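PDB 4Q0W: DNA repair protein RAD2 from Saccharomyces cerevisiae, which cuts single-stranded DNA as an endonuclease in the excision repair of UV, bulky-adduct and cross-link damage, where it is essential for the incision step. Local coordinates for residues 30-38 with 52-60; 1-9 with 190-198. All coordinates share one frame; numbering follows the deposited sequence.

Contact 1: 30-38 with 52-60; sequences ASIWIYQFL and SHITGFFRR. With nucleotides of chain C; nucleotides of chain D.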
loop_
_atom_site.group_PDB
_atom_site.type_symbol
_atom_site.label_atom_id
_atom_site.label_comp_id
_atom_site.label_asym_id
_atom_site.label_seq_id
_atom_site.Cartn_x
_atom_site.Cartn_y
_atom_site.Cartn_z
ATOM N N ALA A 30 27.259 -13.183 11.322
ATOM C CA ALA A 30 26.511 -14.423 11.461
ATOM C C ALA A 30 25.544 -14.349 12.628
ATOM O O ALA A 30 25.071 -15.377 13.105
ATOM C CB ALA A 30 27.465 -15.593 11.629
ATOM N N SER A 31 25.247 -13.122 13.055
ATOM C CA SER A 31 24.459 -12.854 14.262
ATOM C C SER A 31 23.047 -13.465 14.290
ATOM O O SER A 31 22.542 -13.801 15.364
ATOM C CB SER A 31 24.364 -11.337 14.492
ATOM O OG SER A 31 23.708 -10.689 13.402
ATOM N N ILE A 32 22.401 -13.598 13.135
ATOM C CA ILE A 32 21.040 -14.143 13.118
ATOM C C ILE A 32 20.898 -15.457 12.335
ATOM O O ILE A 32 19.785 -15.947 12.124
ATOM C CB ILE A 32 19.987 -13.116 12.607
ATOM C CG1 ILE A 32 20.210 -12.790 11.133
ATOM C CG2 ILE A 32 19.989 -11.856 13.457
ATOM C CD1 ILE A 32 18.974 -12.252 10.443
ATOM N N TRP A 33 22.019 -16.025 11.905
ATOM C CA TRP A 33 21.993 -17.285 11.155
ATOM C C TRP A 33 21.281 -18.424 11.903
ATOM O O TRP A 33 20.443 -19.130 11.326
ATOM C CB TRP A 33 23.418 -17.733 10.815
ATOM C CG TRP A 33 24.077 -16.945 9.724
ATOM C CD1 TRP A 33 23.744 -15.681 9.280
ATOM C CD2 TRP A 33 25.182 -17.374 8.924
ATOM N NE1 TRP A 33 24.591 -15.308 8.253
ATOM C CE2 TRP A 33 25.474 -16.332 8.014
ATOM C CE3 TRP A 33 25.952 -18.545 8.883
ATOM C CZ2 TRP A 33 26.505 -16.427 7.076
ATOM C CZ3 TRP A 33 26.975 -18.637 7.948
ATOM C CH2 TRP A 33 27.247 -17.579 7.063
ATOM N N ILE A 34 21.609 -18.612 13.178
ATOM C CA ILE A 34 21.038 -19.753 13.906
ATOM C C ILE A 34 19.516 -19.654 13.941
ATOM O O ILE A 34 18.820 -20.584 13.519
ATOM C CB ILE A 34 21.593 -19.893 15.329
ATOM C CG1 ILE A 34 23.080 -20.242 15.298
ATOM C CG2 ILE A 34 20.850 -20.993 16.090
ATOM C CD1 ILE A 34 23.728 -20.215 16.677
ATOM N N TYR A 35 19.009 -18.516 14.413
ATOM C CA TYR A 35 17.570 -18.311 14.523
ATOM C C TYR A 35 16.909 -18.466 13.170
ATOM O O TYR A 35 15.814 -19.021 13.059
ATOM C CB TYR A 35 17.246 -16.928 15.110
ATOM C CG TYR A 35 15.796 -16.809 15.521
ATOM C CD1 TYR A 35 15.308 -17.508 16.622
ATOM C CD2 TYR A 35 14.905 -16.014 14.799
ATOM C CE1 TYR A 35 13.972 -17.416 17.003
ATOM C CE2 TYR A 35 13.567 -15.915 15.172
ATOM C CZ TYR A 35 13.108 -16.619 16.273
ATOM O OH TYR A 35 11.787 -16.530 16.647
ATOM N N GLN A 36 17.598 -17.986 12.142
ATOM C CA GLN A 36 17.109 -18.051 10.775
ATOM C C GLN A 36 16.973 -19.494 10.277
ATOM O O GLN A 36 15.973 -19.852 9.653
ATOM C CB GLN A 36 18.060 -17.258 9.876
ATOM C CG GLN A 36 17.582 -17.026 8.461
ATOM C CD GLN A 36 18.427 -15.986 7.741
ATOM O OE1 GLN A 36 19.197 -16.314 6.836
ATOM N NE2 GLN A 36 18.285 -14.724 8.142
ATOM N N PHE A 37 17.981 -20.318 10.551
ATOM C CA PHE A 37 17.946 -21.719 10.146
ATOM C C PHE A 37 16.869 -22.487 10.911
ATOM O O PHE A 37 16.219 -23.377 10.362
ATOM C CB PHE A 37 19.315 -22.364 10.360
ATOM C CG PHE A 37 20.373 -21.873 9.403
ATOM C CD1 PHE A 37 20.127 -21.835 8.041
ATOM C CD2 PHE A 37 21.606 -21.441 9.869
ATOM C CE1 PHE A 37 21.095 -21.377 7.161
ATOM C CE2 PHE A 37 22.581 -20.980 8.995
ATOM C CZ PHE A 37 22.322 -20.946 7.642
ATOM N N LEU A 38 16.695 -22.136 12.183
ATOM C CA LEU A 38 15.616 -22.680 13.009
ATOM C C LEU A 38 14.249 -22.460 12.373
ATOM O O LEU A 38 13.429 -23.377 12.318
ATOM C CB LEU A 38 15.624 -22.029 14.390
ATOM C CG LEU A 38 16.325 -22.756 15.529
ATOM C CD1 LEU A 38 17.712 -23.217 15.108
ATOM C CD2 LEU A 38 16.404 -21.849 16.743
ATOM N N SER A 52 19.645 -28.081 12.403
ATOM C CA SER A 52 19.614 -27.296 11.170
ATOM C C SER A 52 20.623 -26.151 11.208
ATOM O O SER A 52 21.073 -25.674 10.160
ATOM C CB SER A 52 18.214 -26.723 10.944
ATOM O OG SER A 52 17.910 -25.749 11.930
ATOM N N HIS A 53 20.970 -25.703 12.413
ATOM C CA HIS A 53 22.002 -24.682 12.554
ATOM C C HIS A 53 23.367 -25.212 12.111
ATOM O O HIS A 53 24.187 -24.459 11.575
ATOM C CB HIS A 53 22.074 -24.186 13.992
ATOM C CG HIS A 53 22.460 -25.248 14.977
ATOM N ND1 HIS A 53 21.705 -26.382 15.184
ATOM C CD2 HIS A 53 23.520 -25.341 15.816
ATOM C CE1 HIS A 53 22.286 -27.132 16.105
ATOM N NE2 HIS A 53 23.391 -26.526 16.501
ATOM N N ILE A 54 23.611 -26.502 12.339
ATOM C CA ILE A 54 24.861 -27.119 11.902
ATOM C C ILE A 54 24.856 -27.289 10.389
ATOM O O ILE A 54 25.815 -26.922 9.715
ATOM C CB ILE A 54 25.091 -28.491 12.571
ATOM C CG1 ILE A 54 25.065 -28.350 14.093
ATOM C CG2 ILE A 54 26.416 -29.117 12.100
ATOM C CD1 ILE A 54 26.248 -27.612 14.651
ATOM N N THR A 55 23.770 -27.850 9.863
ATOM C CA THR A 55 23.621 -28.036 8.426
ATOM C C THR A 55 23.748 -26.689 7.706
ATOM O O THR A 55 24.459 -26.572 6.704
ATOM C CB THR A 55 22.252 -28.666 8.088
ATOM O OG1 THR A 55 22.147 -29.943 8.725
ATOM C CG2 THR A 55 22.086 -28.848 6.590
ATOM N N GLY A 56 23.067 -25.676 8.239
ATOM C CA GLY A 56 23.063 -24.344 7.654
ATOM C C GLY A 56 24.442 -23.719 7.636
ATOM O O GLY A 56 24.907 -23.276 6.587
ATOM N N PHE A 57 25.096 -23.672 8.795
ATOM C CA PHE A 57 26.444 -23.123 8.870
ATOM C C PHE A 57 27.408 -23.872 7.958
ATOM O O PHE A 57 28.195 -23.237 7.246
ATOM C CB PHE A 57 26.974 -23.141 10.301
ATOM C CG PHE A 57 26.724 -21.865 11.059
ATOM C CD1 PHE A 57 25.472 -21.598 11.601
ATOM C CD2 PHE A 57 27.747 -20.941 11.248
ATOM C CE1 PHE A 57 25.241 -20.432 12.308
ATOM C CE2 PHE A 57 27.522 -19.770 11.955
ATOM C CZ PHE A 57 26.262 -19.517 12.485
ATOM N N PHE A 58 27.345 -25.207 7.969
ATOM C CA PHE A 58 28.267 -26.008 7.156
ATOM C C PHE A 58 28.177 -25.653 5.662
ATOM O O PHE A 58 29.195 -25.457 4.995
ATOM C CB PHE A 58 28.035 -27.516 7.373
ATOM C CG PHE A 58 29.017 -28.401 6.630
ATOM C CD1 PHE A 58 28.762 -28.811 5.326
ATOM C CD2 PHE A 58 30.186 -28.840 7.248
ATOM C CE1 PHE A 58 29.672 -29.634 4.640
ATOM C CE2 PHE A 58 31.095 -29.657 6.571
ATOM C CZ PHE A 58 30.833 -30.048 5.267
ATOM N N ARG A 59 26.955 -25.583 5.150
ATOM C CA ARG A 59 26.715 -25.265 3.749
ATOM C C ARG A 59 27.223 -23.868 3.353
ATOM O O ARG A 59 27.782 -23.676 2.259
ATOM C CB ARG A 59 25.213 -25.369 3.465
ATOM C CG ARG A 59 24.814 -25.037 2.030
ATOM C CD ARG A 59 23.311 -25.221 1.825
ATOM N N ARG A 60 27.019 -22.888 4.229
ATOM C CA ARG A 60 27.477 -21.531 3.934
ATOM C C ARG A 60 28.998 -21.422 4.005
ATOM O O ARG A 60 29.616 -20.748 3.182
ATOM C CB ARG A 60 26.798 -20.512 4.860
ATOM C CG ARG A 60 25.311 -20.381 4.586
ATOM C CD ARG A 60 24.704 -19.186 5.308
ATOM N NE ARG A 60 23.309 -18.987 4.938
ATOM C CZ ARG A 60 22.550 -18.005 5.414
ATOM N NH1 ARG A 60 23.059 -17.132 6.270
ATOM N NH2 ARG A 60 21.285 -17.896 5.034
ATOM P P DT C 3 13.216 -11.476 16.408
ATOM O "O5'" DT C 3 14.104 -12.457 15.501
ATOM C "C5'" DT C 3 15.529 -12.371 15.518
ATOM C "C4'" DT C 3 16.071 -12.169 14.116
ATOM O "O4'" DT C 3 15.775 -13.313 13.290
ATOM C "C3'" DT C 3 15.443 -10.987 13.396
ATOM O "O3'" DT C 3 16.332 -9.888 13.491
ATOM C "C2'" DT C 3 15.256 -11.430 11.947
ATOM C "C1'" DT C 3 15.639 -12.901 11.944
ATOM N N1 DT C 3 14.614 -13.785 11.335
ATOM C C2 DT C 3 14.812 -14.278 10.064
ATOM O O2 DT C 3 15.792 -14.014 9.391
ATOM N N3 DT C 3 13.816 -15.105 9.612
ATOM C C4 DT C 3 12.666 -15.460 10.300
ATOM O O4 DT C 3 11.817 -16.203 9.811
ATOM C C5 DT C 3 12.529 -14.895 11.623
ATOM C C7 DT C 3 11.329 -15.215 12.462
ATOM C C6 DT C 3 13.497 -14.096 12.076
ATOM P P DA D 16 13.239 -17.201 -1.979
ATOM O OP1 DA D 16 13.529 -16.268 -3.100
ATOM O OP2 DA D 16 12.666 -18.541 -2.261
ATOM O "O5'" DA D 16 14.564 -17.424 -1.108
ATOM C "C5'" DA D 16 15.361 -16.315 -0.715
ATOM C "C4'" DA D 16 16.093 -16.646 0.570
ATOM O "O4'" DA D 16 15.138 -16.793 1.651
ATOM C "C3'" DA D 16 16.864 -17.969 0.553
ATOM O "O3'" DA D 16 18.263 -17.717 0.371
ATOM C "C2'" DA D 16 16.548 -18.627 1.908
ATOM C "C1'" DA D 16 15.822 -17.508 2.657
ATOM N N9 DA D 16 14.874 -17.919 3.692
ATOM C C8 DA D 16 13.988 -18.963 3.666
ATOM N N7 DA D 16 13.263 -19.069 4.758
ATOM C C5 DA D 16 13.697 -18.019 5.556
ATOM C C6 DA D 16 13.327 -17.580 6.849
ATOM N N6 DA D 16 12.382 -18.173 7.589
ATOM N N1 DA D 16 13.961 -16.494 7.351
ATOM C C2 DA D 16 14.903 -15.895 6.605
ATOM N N3 DA D 16 15.336 -16.221 5.384
ATOM C C4 DA D 16 14.691 -17.302 4.912
HETATM O O HOH W 1 21.228 -14.987 6.235
#

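Contact 2: 1-9 with 190-198; sequences GVHSFWDIA and TDDSDVFLF. With CA (calcium ion), chain E; nucleotides of chain C.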
loop_
_atom_site.group_PDB
_atom_site.type_symbol
_atom_site.label_atom_id
_atom_site.label_comp_id
_atom_site.label_asym_id
_atom_site.label_seq_id
_atom_site.Cartn_x
_atom_site.Cartn_y
_atom_site.Cartn_z
ATOM N N GLY A 1 18.224 -3.424 11.163
ATOM C CA GLY A 1 18.267 -2.638 9.944
ATOM C C GLY A 1 17.421 -1.383 10.006
ATOM O O GLY A 1 16.656 -1.173 10.952
ATOM N N VAL A 2 17.568 -0.540 8.993
ATOM C CA VAL A 2 16.730 0.633 8.868
ATOM C C VAL A 2 15.580 0.313 7.912
ATOM O O VAL A 2 15.801 -0.140 6.778
ATOM C CB VAL A 2 17.530 1.824 8.343
ATOM C CG1 VAL A 2 16.617 3.006 8.085
ATOM C CG2 VAL A 2 18.629 2.196 9.335
ATOM N N HIS A 3 14.354 0.560 8.360
ATOM C CA HIS A 3 13.180 0.193 7.566
ATOM C C HIS A 3 13.166 0.868 6.189
ATOM O O HIS A 3 13.329 2.089 6.100
ATOM C CB HIS A 3 11.899 0.540 8.320
ATOM C CG HIS A 3 10.680 -0.125 7.759
ATOM N ND1 HIS A 3 9.631 0.581 7.209
ATOM C CD2 HIS A 3 10.356 -1.434 7.642
ATOM C CE1 HIS A 3 8.706 -0.265 6.791
ATOM N NE2 HIS A 3 9.123 -1.494 7.038
ATOM N N SER A 4 12.980 0.070 5.131
ATOM C CA SER A 4 12.920 0.563 3.745
ATOM C C SER A 4 14.259 1.044 3.201
ATOM O O SER A 4 14.333 1.545 2.069
ATOM C CB SER A 4 11.892 1.703 3.574
ATOM O OG SER A 4 10.608 1.325 4.012
ATOM N N PHE A 5 15.317 0.924 3.986
ATOM C CA PHE A 5 16.585 1.470 3.542
ATOM C C PHE A 5 17.126 0.812 2.268
ATOM O O PHE A 5 17.737 1.482 1.431
ATOM C CB PHE A 5 17.647 1.419 4.633
ATOM C CG PHE A 5 18.898 2.129 4.244
ATOM C CD1 PHE A 5 18.913 3.516 4.155
ATOM C CD2 PHE A 5 20.034 1.422 3.891
ATOM C CE1 PHE A 5 20.063 4.186 3.755
ATOM C CE2 PHE A 5 21.189 2.085 3.499
ATOM C CZ PHE A 5 21.201 3.467 3.435
ATOM N N TRP A 6 16.914 -0.493 2.125
ATOM C CA TRP A 6 17.399 -1.187 0.939
ATOM C C TRP A 6 16.648 -0.715 -0.302
ATOM O O TRP A 6 17.195 -0.737 -1.399
ATOM C CB TRP A 6 17.311 -2.706 1.105
ATOM C CG TRP A 6 18.344 -3.242 2.061
ATOM C CD1 TRP A 6 18.116 -3.839 3.276
ATOM C CD2 TRP A 6 19.768 -3.210 1.894
ATOM N NE1 TRP A 6 19.308 -4.182 3.864
ATOM C CE2 TRP A 6 20.339 -3.812 3.037
ATOM C CE3 TRP A 6 20.619 -2.734 0.886
ATOM C CZ2 TRP A 6 21.721 -3.958 3.198
ATOM C CZ3 TRP A 6 21.985 -2.875 1.044
ATOM C CH2 TRP A 6 22.527 -3.486 2.193
ATOM N N ASP A 7 15.406 -0.265 -0.122
ATOM C CA ASP A 7 14.649 0.335 -1.221
ATOM C C ASP A 7 15.333 1.609 -1.697
ATOM O O ASP A 7 15.326 1.930 -2.888
ATOM C CB ASP A 7 13.224 0.671 -0.792
ATOM C CG ASP A 7 12.394 -0.561 -0.499
ATOM O OD1 ASP A 7 12.724 -1.646 -1.023
ATOM O OD2 ASP A 7 11.403 -0.434 0.251
ATOM N N ILE A 8 15.928 2.334 -0.756
ATOM C CA ILE A 8 16.620 3.572 -1.088
ATOM C C ILE A 8 18.013 3.294 -1.668
ATOM O O ILE A 8 18.427 3.946 -2.622
ATOM C CB ILE A 8 16.709 4.507 0.143
ATOM C CG1 ILE A 8 15.303 4.980 0.543
ATOM C CG2 ILE A 8 17.597 5.699 -0.151
ATOM C CD1 ILE A 8 15.223 5.557 1.958
ATOM N N ALA A 9 18.729 2.321 -1.108
ATOM C CA ALA A 9 20.102 2.049 -1.557
ATOM C C ALA A 9 20.172 1.133 -2.789
ATOM O O ALA A 9 21.172 1.139 -3.520
ATOM C CB ALA A 9 20.943 1.484 -0.412
ATOM N N THR A 190 26.847 -9.188 4.923
ATOM C CA THR A 190 25.675 -9.008 5.787
ATOM C C THR A 190 24.508 -8.584 4.926
ATOM O O THR A 190 24.706 -8.099 3.808
ATOM C CB THR A 190 25.898 -7.921 6.877
ATOM O OG1 THR A 190 24.773 -7.910 7.768
ATOM C CG2 THR A 190 26.027 -6.518 6.245
ATOM N N ASP A 191 23.289 -8.781 5.415
ATOM C CA ASP A 191 22.131 -8.238 4.735
ATOM C C ASP A 191 21.486 -7.112 5.546
ATOM O O ASP A 191 20.462 -6.546 5.140
ATOM C CB ASP A 191 21.097 -9.329 4.469
ATOM C CG ASP A 191 21.630 -10.436 3.575
ATOM O OD1 ASP A 191 22.590 -10.185 2.811
ATOM O OD2 ASP A 191 21.082 -11.560 3.648
ATOM N N ASP A 192 22.081 -6.797 6.691
ATOM C CA ASP A 192 21.463 -5.852 7.619
ATOM C C ASP A 192 21.933 -4.422 7.343
ATOM O O ASP A 192 23.105 -4.102 7.538
ATOM C CB ASP A 192 21.768 -6.244 9.068
ATOM C CG ASP A 192 20.890 -5.487 10.074
ATOM O OD1 ASP A 192 20.829 -4.246 10.004
ATOM O OD2 ASP A 192 20.239 -6.132 10.922
ATOM N N SER A 193 21.011 -3.568 6.913
ATOM C CA SER A 193 21.346 -2.187 6.542
ATOM C C SER A 193 21.972 -1.342 7.653
ATOM O O SER A 193 22.566 -0.304 7.365
ATOM C CB SER A 193 20.124 -1.461 5.973
ATOM O OG SER A 193 19.018 -1.517 6.868
ATOM N N ASP A 194 21.860 -1.770 8.911
ATOM C CA ASP A 194 22.501 -1.027 10.008
ATOM C C ASP A 194 24.000 -0.851 9.818
ATOM O O ASP A 194 24.591 0.098 10.345
ATOM C CB ASP A 194 22.272 -1.733 11.343
ATOM C CG ASP A 194 20.919 -1.448 11.906
ATOM O OD1 ASP A 194 20.401 -0.338 11.657
ATOM O OD2 ASP A 194 20.363 -2.327 12.586
ATOM N N VAL A 195 24.621 -1.777 9.086
ATOM C CA VAL A 195 26.075 -1.746 8.895
ATOM C C VAL A 195 26.571 -0.417 8.288
ATOM O O VAL A 195 27.664 0.053 8.623
ATOM C CB VAL A 195 26.566 -2.965 8.044
ATOM C CG1 VAL A 195 25.993 -2.901 6.625
ATOM C CG2 VAL A 195 28.070 -3.024 8.007
ATOM N N PHE A 196 25.773 0.198 7.412
ATOM C CA PHE A 196 26.160 1.490 6.830
ATOM C C PHE A 196 26.197 2.569 7.919
ATOM O O PHE A 196 27.125 3.378 7.967
ATOM C CB PHE A 196 25.181 1.929 5.732
ATOM C CG PHE A 196 25.246 1.083 4.472
ATOM C CD1 PHE A 196 26.367 1.111 3.657
ATOM C CD2 PHE A 196 24.179 0.278 4.110
ATOM C CE1 PHE A 196 26.427 0.331 2.508
ATOM C CE2 PHE A 196 24.222 -0.495 2.953
ATOM C CZ PHE A 196 25.345 -0.475 2.161
ATOM N N LEU A 197 25.179 2.574 8.783
ATOM C CA LEU A 197 25.066 3.575 9.849
ATOM C C LEU A 197 26.193 3.441 10.866
ATOM O O LEU A 197 26.645 4.440 11.430
ATOM C CB LEU A 197 23.683 3.519 10.523
ATOM C CG LEU A 197 22.572 4.227 9.732
ATOM C CD1 LEU A 197 22.296 3.543 8.389
ATOM C CD2 LEU A 197 21.280 4.346 10.538
ATOM N N PHE A 198 26.682 2.215 11.060
ATOM C CA PHE A 198 27.857 1.985 11.897
ATOM C C PHE A 198 29.153 2.267 11.135
ATOM O O PHE A 198 30.239 1.934 11.609
ATOM C CB PHE A 198 27.890 0.539 12.427
ATOM C CG PHE A 198 26.800 0.224 13.419
ATOM C CD1 PHE A 198 26.672 0.962 14.590
ATOM C CD2 PHE A 198 25.915 -0.824 13.194
ATOM C CE1 PHE A 198 25.662 0.658 15.520
ATOM C CE2 PHE A 198 24.909 -1.137 14.117
ATOM C CZ PHE A 198 24.782 -0.391 15.278
HETATM CA CA CA E . 21.096 -4.394 13.759
ATOM P P DA C 5 16.987 -5.257 7.075
ATOM O OP1 DA C 5 18.208 -4.528 6.612
ATOM O OP2 DA C 5 15.888 -4.515 7.757
ATOM O "O5'" DA C 5 16.300 -6.062 5.863
ATOM C "C5'" DA C 5 17.083 -7.038 5.142
ATOM C "C4'" DA C 5 16.302 -7.619 3.981
ATOM O "O4'" DA C 5 15.281 -8.515 4.485
ATOM C "C3'" DA C 5 15.584 -6.606 3.089
ATOM O "O3'" DA C 5 15.826 -6.980 1.737
ATOM C "C2'" DA C 5 14.107 -6.741 3.488
ATOM C "C1'" DA C 5 14.023 -8.206 3.914
ATOM N N9 DA C 5 13.045 -8.545 4.952
ATOM C C8 DA C 5 12.866 -7.929 6.169
ATOM N N7 DA C 5 11.925 -8.484 6.903
ATOM C C5 DA C 5 11.465 -9.544 6.122
ATOM C C6 DA C 5 10.464 -10.519 6.332
ATOM N N6 DA C 5 9.726 -10.586 7.450
ATOM N N1 DA C 5 10.258 -11.429 5.347
ATOM C C2 DA C 5 11.003 -11.364 4.237
ATOM N N3 DA C 5 11.966 -10.491 3.926
ATOM C C4 DA C 5 12.148 -9.598 4.919
ATOM P P DG C 4 15.806 -8.402 13.182
ATOM O OP1 DG C 4 16.617 -7.456 13.994
ATOM O OP2 DG C 4 14.323 -8.413 13.309
ATOM O "O5'" DG C 4 16.151 -8.199 11.635
ATOM C "C5'" DG C 4 17.482 -8.305 11.177
ATOM C "C4'" DG C 4 17.454 -8.159 9.667
ATOM O "O4'" DG C 4 16.714 -9.258 9.067
ATOM C "C3'" DG C 4 16.785 -6.880 9.159
ATOM O "O3'" DG C 4 17.548 -6.426 8.040
ATOM C "C2'" DG C 4 15.364 -7.317 8.776
ATOM C "C1'" DG C 4 15.591 -8.762 8.332
ATOM N N9 DG C 4 14.505 -9.687 8.649
ATOM C C8 DG C 4 13.695 -9.703 9.765
ATOM N N7 DG C 4 12.829 -10.683 9.765
ATOM C C5 DG C 4 13.074 -11.363 8.583
ATOM C C6 DG C 4 12.445 -12.510 8.050
ATOM O O6 DG C 4 11.517 -13.167 8.540
ATOM N N1 DG C 4 13.000 -12.865 6.818
ATOM C C2 DG C 4 14.045 -12.194 6.194
ATOM N N2 DG C 4 14.469 -12.675 5.005
ATOM N N3 DG C 4 14.646 -11.115 6.697
ATOM C C4 DG C 4 14.109 -10.763 7.890
HETATM O O HOH W 2 16.925 -2.271 5.565
HETATM O O HOH W 3 18.909 -5.351 13.137
HETATM O O HOH W 4 20.540 -6.690 13.986
#

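Contact 1: 30-38 with 52-60
R60 reaches across W33 and F37 where helix 33-38 meets helix 52-60 in the N-domain of this XPG/RAD2-family nuclease; the short axes approach to 8.6 Å at 116°. Its cationic contact is with W33: R60 CZ lies 4.3 Å from the centroid of the five-membered ring of W33, close to the ring normal, a cation-pi pair in which the guanidinium stands nearly upright on the indole (planes 85° apart). The extended aliphatic chain adds a CH-pi contact, R60 CD over the six-membered ring of W33. F37 CZ covers one face of the same guanidinium.

Aromatic packing continues beneath. The indole turns its edge to the face of F57, with W33 CE3 over the ring centre, while I34 CG1 touches F57 CE1 at 3.7 Å. F37 is a knob among S52, G56, F57 and R60, and G56 CA sits over the centre of the F37 ring, 3.5 Å from its centroid.

Among polar bonds, R60 NH2 donates to Q36 OE1 at 3.2 Å, nearly along the C=O axis, and water 1 joins Q36 OE1 to R60 NH1. With CG anti to the backbone N (chi1 -170°), Q36 extends its amide to the DNA, where Q36 NE2 donates to O2 of DT3 of chain C at 2.9 Å. The arginine thus occupies one end of an amide whose other end bonds a base, and probably helps fix its rotation.

Contact 2: 1-9 with 190-198
The amino group of G1 is gripped by two carboxylates at the metal site of the PIN-like nuclease core, where the N-terminus of the N-domain meets the I-domain. G1 N donates to D194 OD2 at 2.8 Å, from well above the carboxylate plane, and makes a salt bridge to D192 OD1 at 3.0 Å whose hydrogen bond is weak. D194 OD2 also binds the calcium ion at 2.5 Å, as does E173, and waters 3 and 4 connect the ion to D192 OD2. D192 OD1 in turn caps D194 N through its anti lone pair, tying the D192 side chain to the start of the turn that carries D194.

Next along the chain, V2 N donates to S193 OG at 2.8 Å (156°). S193 N gives a nearly straight bond (177°) to OP1 of DA5 of chain C, which W6 NE1 also reaches at 3.0 Å; W6 NE1 bonds weakly to D191 O as well. S193 CB lies over one face of the indole. A phenylalanine in place of W6 would probably leave OP1 without one of its donors, weakening the hold on this phosphate.

Below the polar layer, F5, W6 and F196 form an aromatic cluster: W6 brings CZ3 to the edge of the F196 ring, in its plane, and F5 comes in obliquely. Beside it V2 CG1 lies anti to the backbone N (chi1 174°), which puts CG2 beside that N, where it meets L197 CD2 at 3.6 Å.

Contacts 1 and 2 lie 21 Å apart between centres and do not touch, their nearest atoms being about 6 Å apart, yet both line the path of DNA chain C. Contact 1 joins two helices of the N-domain and meets DT3; contact 2 brings the N-domain's first residues to the I-domain and holds the phosphate of DA5, two nucleotides away. Calcium is bound directly at contact 2, whereas the side chain of Q36 is about 12 Å from it. Contact 1 also lies near the metal centre: the side chain of A30 is about 6 Å from that of D29, a probable magnesium ligand, which is also hydrogen-bonded to S31 and T190.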